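Side-chain contact in zinc chaperone AztD (Citrobacter koseri, PDB 6CMK), which acts as a periplasmic zinc chaperone, carrying zinc and handing one ion directly to the solute-binding protein AztC without forming a stable complex: residues V198-L201 with Q202-V206. Residues are numbered along the deposited sequence; the frame is centred on the assembly and turned at random.
Sequences VVDL and QGKKV
The carboxylate of D200 reaches over the turn that follows it and meets the backbone of Q202 and K204, a worked example of how an aspartate at the first position of a turn can stabilise a hairpin end. With chi1 at 68°, CG sits between the backbone N and the carbonyl carbon, which folds the carboxylate back over the loop. Its OD1 accepts the backbone N of K204 at 3.1 Å, met from well above the carboxylate plane. More weakly, along a bent path, OD1 also takes the backbone N of Q202 at 2.9 Å. The other oxygen, OD2, forms a salt bridge with NZ of K204, whose chain bends at chi3 and chi4 to curl back toward it; the modelled separation is implausibly short, so its exact length is doubtful.

In the backbone of the same turn, D200 takes part in two further bonds: its O receives N of G203 at 2.9 Å, while its N bonds to O of K204 at 2.9 Å. Further along, V206 N bonds to V198 O at 2.9 Å, and a water links V198 N to V206 O.

The tight part is apolar: V198 and V199 are buried against strand 178-183 from opposite faces of the sheet. V198 CG1 packs against V206 CB at 3.7 Å, and both valines also touch Y178, although V206 is partly exposed; V199 packs against V181. By contrast, Q202, K204 and K205 are exposed, K205 on the same face as V199, and K205 NZ forms a salt bridge with D209.

G203, the last residue of the type I turn D200-G203, has the positive phi (88°) of the bulge position. This is the type I turn plus G1 bulge of a tight beta hairpin, here at the periphery of a beta-propeller and away from the zinc sites.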
loop_
_atom_site.group_PDB
_atom_site.type_symbol
_atom_site.label_atom_id
_atom_site.label_comp_id
_atom_site.label_asym_id
_atom_site.label_seq_id
_atom_site.Cartn_x
_atom_site.Cartn_y
_atom_site.Cartn_z
ATOM N N VAL B 198 -4.425 -17.682 -20.801
ATOM C CA VAL B 198 -3.463 -17.960 -19.742
ATOM C C VAL B 198 -2.402 -18.905 -20.289
ATOM O O VAL B 198 -2.724 -19.886 -20.969
ATOM C CB VAL B 198 -4.171 -18.572 -18.522
ATOM C CG1 VAL B 198 -3.161 -18.901 -17.426
ATOM C CG2 VAL B 198 -5.259 -17.633 -17.994
ATOM N N VAL B 199 -1.133 -18.609 -20.006
ATOM C CA VAL B 199 -0.045 -19.544 -20.264
ATOM C C VAL B 199 0.784 -19.678 -18.992
ATOM O O VAL B 199 0.836 -18.759 -18.171
ATOM C CB VAL B 199 0.845 -19.105 -21.455
ATOM C CG1 VAL B 199 0.027 -19.030 -22.738
ATOM C CG2 VAL B 199 1.549 -17.782 -21.161
ATOM N N ASP B 200 1.414 -20.841 -18.812
ATOM C CA ASP B 200 2.415 -20.937 -17.761
ATOM C C ASP B 200 3.707 -20.313 -18.282
ATOM O O ASP B 200 3.756 -19.782 -19.397
ATOM C CB ASP B 200 2.577 -22.381 -17.274
ATOM C CG ASP B 200 3.178 -23.303 -18.303
ATOM O OD1 ASP B 200 3.845 -22.827 -19.240
ATOM O OD2 ASP B 200 2.983 -24.534 -18.156
ATOM N N LEU B 201 4.765 -20.314 -17.468
ATOM C CA LEU B 201 5.934 -19.545 -17.869
ATOM C C LEU B 201 6.845 -20.324 -18.805
ATOM O O LEU B 201 7.862 -19.783 -19.246
ATOM C CB LEU B 201 6.698 -19.043 -16.640
ATOM C CG LEU B 201 5.905 -18.063 -15.766
ATOM C CD1 LEU B 201 6.708 -17.689 -14.542
ATOM C CD2 LEU B 201 5.510 -16.801 -16.540
ATOM N N GLN B 202 6.493 -21.569 -19.122
ATOM C CA GLN B 202 7.049 -22.272 -20.267
ATOM C C GLN B 202 6.228 -22.038 -21.531
ATOM O O GLN B 202 6.535 -22.616 -22.579
ATOM C CB GLN B 202 7.136 -23.771 -19.978
ATOM C CG GLN B 202 7.853 -24.123 -18.693
ATOM C CD GLN B 202 8.106 -25.613 -18.567
ATOM O OE1 GLN B 202 8.443 -26.280 -19.544
ATOM N NE2 GLN B 202 7.937 -26.145 -17.363
ATOM N N GLY B 203 5.187 -21.214 -21.451
ATOM C CA GLY B 203 4.407 -20.858 -22.615
ATOM C C GLY B 203 3.260 -21.784 -22.961
ATOM O O GLY B 203 2.595 -21.553 -23.981
ATOM N N LYS B 204 3.010 -22.836 -22.181
ATOM C CA LYS B 204 1.962 -23.849 -22.234
ATOM C C LYS B 204 0.616 -23.190 -21.958
ATOM O O LYS B 204 0.446 -22.507 -20.945
ATOM C CB LYS B 204 2.224 -24.948 -21.210
ATOM C CG LYS B 204 2.295 -26.367 -21.735
ATOM C CD LYS B 204 2.546 -27.349 -20.592
ATOM C CE LYS B 204 4.004 -27.345 -20.114
ATOM N NZ LYS B 204 4.374 -26.249 -19.158
ATOM N N LYS B 205 -0.327 -23.376 -22.875
ATOM C CA LYS B 205 -1.677 -22.866 -22.687
ATOM C C LYS B 205 -2.327 -23.516 -21.472
ATOM O O LYS B 205 -2.156 -24.710 -21.212
ATOM C CB LYS B 205 -2.493 -23.133 -23.956
ATOM C CG LYS B 205 -3.976 -22.814 -23.883
ATOM C CD LYS B 205 -4.622 -23.035 -25.254
ATOM C CE LYS B 205 -6.146 -23.071 -25.186
ATOM N NZ LYS B 205 -6.785 -23.083 -26.535
ATOM N N VAL B 206 -3.064 -22.716 -20.708
ATOM C CA VAL B 206 -3.792 -23.195 -19.538
ATOM C C VAL B 206 -5.266 -22.902 -19.760
ATOM O O VAL B 206 -5.653 -21.737 -19.918
ATOM C CB VAL B 206 -3.299 -22.531 -18.241
ATOM C CG1 VAL B 206 -4.137 -22.995 -17.051
ATOM C CG2 VAL B 206 -1.823 -22.824 -18.019
HETATM O O HOH W 1 -6.767 -19.623 -20.778
#